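Local atomic coordinates of endo-beta-1,2-glucanase (Talaromyces funiculosus, PDB entry 6IMV), a protein that hydrolyses beta-1,2-glucosidic linkages within beta-1,2-glucans, an endo-acting glycoside hydrolase whose characterisation revealed a new family. Residues A[344-349]-A[360-366]; A[378-383]-A[416-422]; A[58-64]-A[429-433]. One frame throughout, in Å; residues are numbered along the deposited sequence.

Interaction 1. Residues A[344-349]-A[360-366]; sequences FASINN and GYISNAG. With NAG (2-acetamido-2-deoxy-beta-D-glucopyranose), chain C; BGC (beta-D-glucopyranose), chain I.
Residues 344-349 and 360-366 form the open end of a beta hairpin, strand 347-352 with strand 357-362. Its antiparallel register pairs I347 with I362 (hydrogen-bonded, CA-CA 5.3 Å) and N348 with Y361 (non-hydrogen-bonded, CA-CA 4.3 Å). Backbone hydrogen bonds run from I347 N to I362 O (2.9 Å), I362 N to I347 O (2.7 Å) and N349 N to G360 O (2.8 Å). Beyond the strands S346 OG (chi1 m) donates to S363 O at 2.6 Å, and a water bridges S346 O (2.8 Å) and Y361 OH (2.6 Å). Apolar contact is slight: F344 CB lies 4.3 Å from A365 CB. The face carrying N348 and Y361 is part of the glucose pocket. The Y361 ring (chi1 t) has I347 O over one face and glucose C1 over the other; N348 ND2 donates a hydrogen bond to glucose O4 at 2.9 Å and another to E418 OE2. G360, at phi 169°, lies beside the N-glycan, where a CB would clash with O7 of the chain C NAG. N349 ND2 is bonded covalently to C1 of that NAG at 1.4 Å.

Interaction 2. Residues A[378-383]-A[416-422]; sequences LDVITP and STESTRR. With NAG (2-acetamido-2-deoxy-beta-D-glucopyranose), chain B.
Strand 380-381 runs antiparallel to strand 415-421, the end-to-end directions of the two segments lying 156° apart. V380 faces R421 in a non-hydrogen-bonded pair (CA-CA 4.2 Å) and I381 faces T420 in a hydrogen-bonded one (CA-CA 5.7 Å), with I381 N to T420 O at 2.9 Å and T420 N to I381 O at 3.1 Å. R422 N to D379 O, 2.8 Å, continues the ladder. Side chains fasten both ends. D379, chi1 p, sets OD2 2.7 Å from R421 NH1 in a salt bridge whose hydrogen bond is weak in angle; R421 (m, t, p, then 88°) bends back to reach it, and its NH2 also forms a salt bridge with D423 OD2. The C8 methyl of the chain B NAG lies over one face of the R421 guanidinium, 3.8 Å from NH1, so protein and N-glycan meet here. R422, chi1 p with chi2 and chi3 t, brings NE to L378 O at 2.8 Å. At the other end T382, chi1 t, donates from OG1 to E418 O at 2.7 Å. On the I381 and T420 face, I381 (p, t) places CG1 3.7 Å from T420 CG2; on the other, V380 CG2 is 4.1 Å from R421 CG. This pairing adds strand 380-381 to one side of strand 415-421, which also pairs with strand 427-432 in the large antiparallel sheet, with I381 and P383 touching helix 394-405 and V380 touching N349 of strand 347-352.

Interaction 3. Residues A[58-64]-A[429-433]; sequences SYDGTNI and ALLTW. With BGC (beta-D-glucopyranose), chain I.
D60 accepts two hydrogen bonds from the bound glucose, O4 to OD2 at 2.5 Å and O6 to OD1 at 2.7 Å, its chi1 t carrying the carboxylate into the pocket; OD2 also hydrogen-bonds to H75. Backbone hydrogen bonds T62 N to L431 O (3.0 Å), L431 N to T62 O (2.8 Å) and I64 N to A429 O (3.1 Å) define an antiparallel pair of strands, 61-64 and 430-432, in the large sheet, axes 4.7 Å apart at closest and 167° between directions; W433 N to D60 O (3.2 Å) extends it past the strand ends. T62 pairs with L431 (hydrogen-bonded, CA-CA 5.3 Å), flanked by the non-hydrogen-bonded G61-T432 (CA-CA 4.2 Å) and N63-L430 (CA-CA 4.3 Å). A CB on G61 (phi 161°) would collide with L431 O. T432, chi1 p, N-caps helix 433-443 by OG1 to S435 N and hydrogen-bonds to E418. A water lies within hydrogen-bonding distance of both N63 OD1 (2.6 Å) and A429 O (2.9 Å). Farther out, L431 CD1 lies 3.8 Å from both I64 CG2 and T62 CG2.

Interactions 1 and 3, centres 15 Å apart, converge on one glucose: N348 ND2 donates to its O4 at 2.9 Å, while the same O4 donates to D60 OD2. Interaction 2, centred about 9 Å from interaction 1, supplies E418, which joins all three: OE2 lies 2.8 Å from N348 ND2 and OE1 2.7 Å from T432 OG1, both probable hydrogen bonds. Beside it, S419 OG is 3.0 Å from N348 O, and E418 N is 3.0 Å from L430 O between neighbouring strands of the sheet. Along the chain, interactions 1 and 2 follow in series within the long loop closed by 58-64 and 429-433. Glycan on N349 meanwhile runs past R421, away from the glucose.

Interaction 1. Residues A[344-349]-A[360-366]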
loop_
_atom_site.group_PDB
_atom_site.type_symbol
_atom_site.label_atom_id
_atom_site.label_comp_id
_atom_site.label_asym_id
_atom_site.label_seq_id
_atom_site.Cartn_x
_atom_site.Cartn_y
_atom_site.Cartn_z
ATOM N N PHE A 344 -0.288 12.417 8.072
ATOM C CA PHE A 344 -1.173 11.454 8.719
ATOM C C PHE A 344 -1.624 10.336 7.763
ATOM O O PHE A 344 -1.967 10.575 6.601
ATOM C CB PHE A 344 -2.411 12.179 9.251
ATOM C CG PHE A 344 -2.133 13.118 10.396
ATOM C CD1 PHE A 344 -1.783 12.621 11.639
ATOM C CD2 PHE A 344 -2.231 14.492 10.229
ATOM C CE1 PHE A 344 -1.535 13.485 12.697
ATOM C CE2 PHE A 344 -1.987 15.353 11.286
ATOM C CZ PHE A 344 -1.640 14.845 12.520
ATOM N N ALA A 345 -1.656 9.114 8.307
ATOM C CA ALA A 345 -2.216 7.948 7.649
ATOM C C ALA A 345 -2.572 6.895 8.707
ATOM O O ALA A 345 -2.004 6.891 9.807
ATOM C CB ALA A 345 -1.232 7.406 6.635
ATOM N N SER A 346 -3.525 6.023 8.378
ATOM C CA SER A 346 -3.866 4.889 9.219
ATOM C C SER A 346 -2.573 4.162 9.618
ATOM O O SER A 346 -1.714 3.871 8.764
ATOM C CB SER A 346 -4.825 3.951 8.518
ATOM O OG SER A 346 -5.962 4.643 8.021
ATOM N N ILE A 347 -2.428 3.873 10.914
ATOM C CA ILE A 347 -1.133 3.462 11.468
ATOM C C ILE A 347 -1.329 2.829 12.853
ATOM O O ILE A 347 -2.299 3.134 13.567
ATOM C CB ILE A 347 -0.187 4.685 11.535
ATOM C CG1 ILE A 347 1.270 4.282 11.735
ATOM C CG2 ILE A 347 -0.628 5.685 12.604
ATOM C CD1 ILE A 347 1.879 3.594 10.542
ATOM N N ASN A 348 -0.385 1.959 13.229
ATOM C CA ASN A 348 -0.282 1.442 14.584
ATOM C C ASN A 348 0.083 2.583 15.536
ATOM O O ASN A 348 0.865 3.481 15.200
ATOM C CB ASN A 348 0.723 0.293 14.698
ATOM C CG ASN A 348 0.151 -1.001 14.167
ATOM O OD1 ASN A 348 -0.641 -1.654 14.847
ATOM N ND2 ASN A 348 0.500 -1.347 12.941
ATOM N N ASN A 349 -0.507 2.507 16.732
ATOM C CA ASN A 349 -0.286 3.426 17.826
ATOM C C ASN A 349 1.060 3.101 18.478
ATOM O O ASN A 349 1.717 2.105 18.124
ATOM C CB ASN A 349 -1.429 3.319 18.837
ATOM C CG ASN A 349 -1.691 4.584 19.630
ATOM O OD1 ASN A 349 -0.902 5.533 19.600
ATOM N ND2 ASN A 349 -2.808 4.588 20.341
ATOM N N GLY A 360 -2.735 0.005 20.252
ATOM C CA GLY A 360 -3.888 -0.135 19.372
ATOM C C GLY A 360 -3.551 0.279 17.952
ATOM O O GLY A 360 -2.410 0.614 17.657
ATOM N N TYR A 361 -4.553 0.216 17.067
ATOM C CA TYR A 361 -4.417 0.699 15.699
ATOM C C TYR A 361 -5.277 1.955 15.491
ATOM O O TYR A 361 -6.452 1.970 15.833
ATOM C CB TYR A 361 -4.794 -0.396 14.706
ATOM C CG TYR A 361 -4.496 -0.024 13.278
ATOM C CD1 TYR A 361 -3.216 -0.146 12.769
ATOM C CD2 TYR A 361 -5.480 0.481 12.449
ATOM C CE1 TYR A 361 -2.919 0.202 11.466
ATOM C CE2 TYR A 361 -5.203 0.835 11.140
ATOM C CZ TYR A 361 -3.917 0.695 10.647
ATOM O OH TYR A 361 -3.636 1.025 9.359
ATOM N N ILE A 362 -4.666 2.996 14.917
ATOM C CA ILE A 362 -5.349 4.262 14.611
ATOM C C ILE A 362 -5.706 4.283 13.124
ATOM O O ILE A 362 -4.848 4.591 12.295
ATOM C CB ILE A 362 -4.481 5.488 14.973
ATOM C CG1 ILE A 362 -3.937 5.436 16.403
ATOM C CG2 ILE A 362 -5.253 6.773 14.718
ATOM C CD1 ILE A 362 -2.722 6.317 16.625
ATOM N N SER A 363 -6.971 3.974 12.813
ATOM C CA SER A 363 -7.513 4.019 11.452
ATOM C C SER A 363 -7.721 5.463 11.000
ATOM O O SER A 363 -7.439 5.810 9.846
ATOM C CB SER A 363 -8.830 3.287 11.360
ATOM O OG SER A 363 -8.639 1.893 11.525
ATOM N N ASN A 364 -8.278 6.265 11.912
ATOM C CA ASN A 364 -8.919 7.529 11.594
ATOM C C ASN A 364 -7.912 8.680 11.741
ATOM O O ASN A 364 -8.145 9.623 12.491
ATOM C CB ASN A 364 -10.174 7.726 12.448
ATOM C CG ASN A 364 -9.903 7.698 13.939
ATOM O OD1 ASN A 364 -8.965 7.061 14.394
ATOM N ND2 ASN A 364 -10.723 8.393 14.710
ATOM N N ALA A 365 -6.814 8.612 10.976
ATOM C CA ALA A 365 -5.791 9.653 10.961
ATOM C C ALA A 365 -5.635 10.197 9.540
ATOM O O ALA A 365 -5.178 9.495 8.630
ATOM C CB ALA A 365 -4.488 9.121 11.491
ATOM N N GLY A 366 -6.014 11.465 9.366
ATOM C CA GLY A 366 -5.952 12.133 8.081
ATOM C C GLY A 366 -6.179 13.631 8.213
ATOM O O GLY A 366 -5.537 14.287 9.025
HETATM C C1 NAG C . -3.240 5.692 21.157
HETATM C C2 NAG C . -4.696 5.483 21.521
HETATM C C3 NAG C . -5.180 6.697 22.301
HETATM C C4 NAG C . -4.346 6.873 23.553
HETATM C C5 NAG C . -2.862 6.883 23.211
HETATM C C6 NAG C . -2.026 6.814 24.486
HETATM C C7 NAG C . -5.771 4.089 19.812
HETATM C C8 NAG C . -6.722 4.096 18.649
HETATM N N2 NAG C . -5.511 5.279 20.339
HETATM O O3 NAG C . -6.545 6.538 22.644
HETATM O O4 NAG C . -4.700 8.138 24.132
HETATM O O5 NAG C . -2.489 5.788 22.364
HETATM O O6 NAG C . -0.656 6.943 24.124
HETATM O O7 NAG C . -5.275 3.061 20.238
HETATM C C2 BGC I . -4.055 -4.471 11.860
HETATM C C3 BGC I . -2.609 -4.375 12.378
HETATM C C4 BGC I . -1.596 -4.157 11.236
HETATM C C5 BGC I . -2.086 -3.034 10.309
HETATM C C6 BGC I . -1.171 -2.803 9.104
HETATM C C1 BGC I . -4.364 -3.315 10.918
HETATM O O1 BGC I . -5.683 -3.363 10.368
HETATM O O2 BGC I . -4.942 -4.388 12.962
HETATM O O3 BGC I . -2.259 -5.548 13.114
HETATM O O4 BGC I . -0.281 -3.855 11.745
HETATM O O5 BGC I . -3.414 -3.321 9.853
HETATM O O6 BGC I . -1.193 -3.962 8.275
HETATM O O HOH W 1 -1.186 1.120 8.515
#

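Interaction 2. Residues A[378-383]-A[416-422]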
loop_
_atom_site.group_PDB
_atom_site.type_symbol
_atom_site.label_atom_id
_atom_site.label_comp_id
_atom_site.label_asym_id
_atom_site.label_seq_id
_atom_site.Cartn_x
_atom_site.Cartn_y
_atom_site.Cartn_z
ATOM N N LEU A 378 -5.320 12.565 15.710
ATOM C CA LEU A 378 -4.236 13.263 15.022
ATOM C C LEU A 378 -3.021 13.456 15.940
ATOM O O LEU A 378 -2.241 14.393 15.757
ATOM C CB LEU A 378 -4.776 14.618 14.554
ATOM C CG LEU A 378 -5.973 14.561 13.611
ATOM C CD1 LEU A 378 -6.429 15.968 13.243
ATOM C CD2 LEU A 378 -5.634 13.751 12.368
ATOM N N ASP A 379 -2.822 12.558 16.907
ATOM C CA ASP A 379 -1.683 12.698 17.815
ATOM C C ASP A 379 -0.469 11.897 17.310
ATOM O O ASP A 379 0.622 12.092 17.821
ATOM C CB ASP A 379 -2.064 12.341 19.255
ATOM C CG ASP A 379 -2.593 10.934 19.441
ATOM O OD1 ASP A 379 -2.903 10.269 18.448
ATOM O OD2 ASP A 379 -2.678 10.519 20.589
ATOM N N VAL A 380 -0.662 11.028 16.305
ATOM C CA VAL A 380 0.390 10.139 15.799
ATOM C C VAL A 380 0.566 10.342 14.286
ATOM O O VAL A 380 -0.407 10.284 13.521
ATOM C CB VAL A 380 0.061 8.671 16.140
ATOM C CG1 VAL A 380 1.008 7.686 15.450
ATOM C CG2 VAL A 380 0.039 8.452 17.651
ATOM N N ILE A 381 1.834 10.507 13.877
ATOM C CA ILE A 381 2.262 10.728 12.492
ATOM C C ILE A 381 3.153 9.554 12.059
ATOM O O ILE A 381 3.729 8.844 12.898
ATOM C CB ILE A 381 2.999 12.075 12.343
ATOM C CG1 ILE A 381 4.140 12.218 13.356
ATOM C CG2 ILE A 381 2.014 13.234 12.409
ATOM C CD1 ILE A 381 4.980 13.459 13.184
ATOM N N THR A 382 3.275 9.365 10.742
ATOM C CA THR A 382 4.014 8.227 10.194
ATOM C C THR A 382 4.734 8.616 8.905
ATOM O O THR A 382 4.179 9.309 8.054
ATOM C CB THR A 382 3.100 7.017 9.972
ATOM O OG1 THR A 382 3.859 5.962 9.376
ATOM C CG2 THR A 382 1.904 7.325 9.095
ATOM N N PRO A 383 5.983 8.133 8.706
ATOM C CA PRO A 383 6.711 8.379 7.459
ATOM C C PRO A 383 5.978 7.972 6.169
ATOM O O PRO A 383 6.144 8.643 5.155
ATOM C CB PRO A 383 7.993 7.551 7.646
ATOM C CG PRO A 383 8.194 7.537 9.147
ATOM C CD PRO A 383 6.790 7.393 9.691
ATOM N N SER A 416 13.057 2.823 8.485
ATOM C CA SER A 416 12.169 3.717 9.244
ATOM C C SER A 416 11.338 2.920 10.259
ATOM O O SER A 416 11.023 1.727 10.061
ATOM C CB SER A 416 11.286 4.531 8.332
ATOM O OG SER A 416 10.392 3.708 7.586
ATOM N N THR A 417 10.999 3.603 11.357
ATOM C CA THR A 417 10.122 3.089 12.396
ATOM C C THR A 417 8.665 3.417 12.029
ATOM O O THR A 417 8.403 4.407 11.321
ATOM C CB THR A 417 10.548 3.673 13.748
ATOM O OG1 THR A 417 11.946 3.446 13.928
ATOM C CG2 THR A 417 9.794 3.088 14.917
ATOM N N GLU A 418 7.731 2.601 12.536
ATOM C CA GLU A 418 6.291 2.653 12.193
ATOM C C GLU A 418 5.733 4.082 12.316
ATOM O O GLU A 418 5.157 4.626 11.358
ATOM C CB GLU A 418 5.516 1.677 13.087
ATOM C CG GLU A 418 3.996 1.746 12.938
ATOM C CD GLU A 418 3.359 0.836 11.904
ATOM O OE1 GLU A 418 4.104 0.222 11.114
ATOM O OE2 GLU A 418 2.108 0.752 11.879
ATOM N N SER A 419 5.861 4.680 13.504
ATOM C CA SER A 419 5.188 5.942 13.799
ATOM C C SER A 419 5.741 6.572 15.077
ATOM O O SER A 419 6.344 5.887 15.887
ATOM C CB SER A 419 3.696 5.744 13.917
ATOM O OG SER A 419 3.373 5.068 15.116
ATOM N N THR A 420 5.495 7.883 15.216
ATOM C CA THR A 420 5.796 8.663 16.407
ATOM C C THR A 420 4.598 9.567 16.729
ATOM O O THR A 420 3.921 10.063 15.832
ATOM C CB THR A 420 7.061 9.516 16.222
ATOM O OG1 THR A 420 7.300 10.242 17.427
ATOM C CG2 THR A 420 6.981 10.493 15.067
ATOM N N ARG A 421 4.369 9.803 18.021
ATOM C CA ARG A 421 3.520 10.897 18.432
ATOM C C ARG A 421 4.112 12.197 17.875
ATOM O O ARG A 421 5.350 12.372 17.847
ATOM C CB ARG A 421 3.413 10.946 19.958
ATOM C CG ARG A 421 2.497 9.881 20.546
ATOM C CD ARG A 421 2.307 10.028 22.044
ATOM N NE ARG A 421 1.693 11.314 22.370
ATOM C CZ ARG A 421 0.384 11.559 22.417
ATOM N NH1 ARG A 421 -0.493 10.613 22.119
ATOM N NH2 ARG A 421 -0.040 12.761 22.756
ATOM N N ARG A 422 3.245 13.116 17.436
ATOM C CA ARG A 422 3.738 14.391 16.918
ATOM C C ARG A 422 4.388 15.215 18.042
ATOM O O ARG A 422 5.211 16.077 17.758
ATOM C CB ARG A 422 2.646 15.164 16.171
ATOM C CG ARG A 422 1.447 15.583 17.004
ATOM C CD ARG A 422 0.441 16.288 16.119
ATOM N NE ARG A 422 -0.801 16.604 16.798
ATOM C CZ ARG A 422 -0.990 17.649 17.589
ATOM N NH1 ARG A 422 -0.001 18.491 17.838
ATOM N NH2 ARG A 422 -2.177 17.833 18.134
HETATM C C1 NAG B . -5.073 7.970 25.514
HETATM C C2 NAG B . -5.017 9.310 26.242
HETATM C C3 NAG B . -5.501 9.184 27.694
HETATM C C4 NAG B . -6.771 8.352 27.828
HETATM C C5 NAG B . -6.559 7.030 27.074
HETATM C C6 NAG B . -7.690 6.018 27.219
HETATM C C7 NAG B . -3.069 10.620 25.496
HETATM C C8 NAG B . -1.603 10.814 25.736
HETATM N N2 NAG B . -3.630 9.720 26.285
HETATM O O3 NAG B . -5.738 10.475 28.262
HETATM O O4 NAG B . -7.041 8.181 29.233
HETATM O O5 NAG B . -6.352 7.355 25.688
HETATM O O6 NAG B . -8.777 6.372 26.357
HETATM O O7 NAG B . -3.679 11.238 24.637
#

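Interaction 3. Residues A[58-64]-A[429-433]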
loop_
_atom_site.group_PDB
_atom_site.type_symbol
_atom_site.label_atom_id
_atom_site.label_comp_id
_atom_site.label_asym_id
_atom_site.label_seq_id
_atom_site.Cartn_x
_atom_site.Cartn_y
_atom_site.Cartn_z
ATOM N N SER A 58 4.546 -13.171 3.319
ATOM C CA SER A 58 4.757 -11.998 4.152
ATOM C C SER A 58 4.239 -12.271 5.567
ATOM O O SER A 58 3.304 -13.048 5.756
ATOM C CB SER A 58 4.114 -10.755 3.581
ATOM O OG SER A 58 2.701 -10.846 3.581
ATOM N N TYR A 59 4.906 -11.647 6.541
ATOM C CA TYR A 59 4.326 -11.297 7.830
ATOM C C TYR A 59 3.937 -9.822 7.781
ATOM O O TYR A 59 4.637 -9.052 7.135
ATOM C CB TYR A 59 5.344 -11.471 8.959
ATOM C CG TYR A 59 5.844 -12.873 9.177
ATOM C CD1 TYR A 59 4.975 -13.895 9.529
ATOM C CD2 TYR A 59 7.191 -13.176 9.027
ATOM C CE1 TYR A 59 5.438 -15.185 9.726
ATOM C CE2 TYR A 59 7.667 -14.461 9.227
ATOM C CZ TYR A 59 6.785 -15.465 9.579
ATOM O OH TYR A 59 7.245 -16.728 9.779
ATOM N N ASP A 60 2.896 -9.427 8.524
ATOM C CA ASP A 60 2.526 -8.023 8.647
ATOM C C ASP A 60 3.767 -7.192 8.999
ATOM O O ASP A 60 3.962 -6.094 8.474
ATOM C CB ASP A 60 1.438 -7.815 9.705
ATOM C CG ASP A 60 1.080 -6.349 9.916
ATOM O OD1 ASP A 60 0.808 -5.669 8.917
ATOM O OD2 ASP A 60 1.079 -5.907 11.081
ATOM N N GLY A 61 4.592 -7.731 9.897
ATOM C CA GLY A 61 5.834 -7.103 10.311
ATOM C C GLY A 61 6.323 -7.676 11.630
ATOM O O GLY A 61 6.056 -8.827 11.947
ATOM N N THR A 62 7.027 -6.859 12.410
ATOM C CA THR A 62 7.563 -7.308 13.688
ATOM C C THR A 62 7.756 -6.121 14.632
ATOM O O THR A 62 8.077 -4.999 14.215
ATOM C CB THR A 62 8.889 -8.065 13.514
ATOM O OG1 THR A 62 9.316 -8.504 14.804
ATOM C CG2 THR A 62 9.985 -7.218 12.918
ATOM N N ASN A 63 7.580 -6.401 15.924
ATOM C CA ASN A 63 7.984 -5.501 16.986
ATOM C C ASN A 63 9.512 -5.478 17.046
ATOM O O ASN A 63 10.172 -6.456 16.688
ATOM C CB ASN A 63 7.423 -5.940 18.335
ATOM C CG ASN A 63 5.915 -5.933 18.367
ATOM O OD1 ASN A 63 5.312 -4.898 18.636
ATOM N ND2 ASN A 63 5.313 -7.080 18.093
ATOM N N ILE A 64 10.055 -4.349 17.500
ATOM C CA ILE A 64 11.469 -4.231 17.798
ATOM C C ILE A 64 11.595 -3.749 19.244
ATOM O O ILE A 64 10.700 -3.056 19.763
ATOM C CB ILE A 64 12.193 -3.314 16.786
ATOM C CG1 ILE A 64 11.650 -1.879 16.793
ATOM C CG2 ILE A 64 12.124 -3.923 15.401
ATOM C CD1 ILE A 64 12.278 -0.969 15.747
ATOM N N ALA A 429 7.211 1.058 18.337
ATOM C CA ALA A 429 8.463 0.328 18.133
ATOM C C ALA A 429 8.148 -0.932 17.325
ATOM O O ALA A 429 8.075 -2.051 17.851
ATOM C CB ALA A 429 9.101 0.029 19.469
ATOM N N LEU A 430 7.889 -0.709 16.034
ATOM C CA LEU A 430 7.268 -1.678 15.181
ATOM C C LEU A 430 7.714 -1.427 13.736
ATOM O O LEU A 430 8.047 -0.292 13.371
ATOM C CB LEU A 430 5.753 -1.520 15.351
ATOM C CG LEU A 430 4.875 -2.504 14.575
ATOM C CD1 LEU A 430 4.957 -3.888 15.188
ATOM C CD2 LEU A 430 3.434 -2.026 14.528
ATOM N N LEU A 431 7.738 -2.505 12.943
ATOM C CA LEU A 431 7.925 -2.450 11.500
ATOM C C LEU A 431 6.726 -3.128 10.828
ATOM O O LEU A 431 6.362 -4.219 11.236
ATOM C CB LEU A 431 9.207 -3.197 11.115
ATOM C CG LEU A 431 10.435 -2.958 11.989
ATOM C CD1 LEU A 431 11.506 -3.988 11.663
ATOM C CD2 LEU A 431 10.969 -1.540 11.826
ATOM N N THR A 432 6.148 -2.504 9.793
ATOM C CA THR A 432 5.157 -3.165 8.950
ATOM C C THR A 432 5.420 -2.832 7.480
ATOM O O THR A 432 6.024 -1.803 7.174
ATOM C CB THR A 432 3.720 -2.771 9.327
ATOM O OG1 THR A 432 3.536 -1.382 9.054
ATOM C CG2 THR A 432 3.386 -3.049 10.780
ATOM N N TRP A 433 4.947 -3.708 6.583
ATOM C CA TRP A 433 4.988 -3.455 5.137
ATOM C C TRP A 433 4.285 -2.134 4.831
ATOM O O TRP A 433 4.814 -1.311 4.069
ATOM C CB TRP A 433 4.353 -4.594 4.329
ATOM C CG TRP A 433 5.162 -5.848 4.326
ATOM C CD1 TRP A 433 5.137 -6.831 5.268
ATOM C CD2 TRP A 433 6.138 -6.250 3.348
ATOM N NE1 TRP A 433 6.014 -7.824 4.939
ATOM C CE2 TRP A 433 6.647 -7.499 3.768
ATOM C CE3 TRP A 433 6.623 -5.689 2.163
ATOM C CZ2 TRP A 433 7.626 -8.184 3.048
ATOM C CZ3 TRP A 433 7.593 -6.366 1.456
ATOM C CH2 TRP A 433 8.093 -7.589 1.899
HETATM C C2 BGC I . -4.055 -4.471 11.860
HETATM C C3 BGC I . -2.609 -4.375 12.378
HETATM C C4 BGC I . -1.596 -4.157 11.236
HETATM C C5 BGC I . -2.086 -3.034 10.309
HETATM C C6 BGC I . -1.171 -2.803 9.104
HETATM C C1 BGC I . -4.364 -3.315 10.918
HETATM O O1 BGC I . -5.683 -3.363 10.368
HETATM O O2 BGC I . -4.942 -4.388 12.962
HETATM O O3 BGC I . -2.259 -5.548 13.114
HETATM O O4 BGC I . -0.281 -3.855 11.745
HETATM O O5 BGC I . -3.414 -3.321 9.853
HETATM O O6 BGC I . -1.193 -3.962 8.275
HETATM O O HOH W 2 6.246 -2.850 20.015
#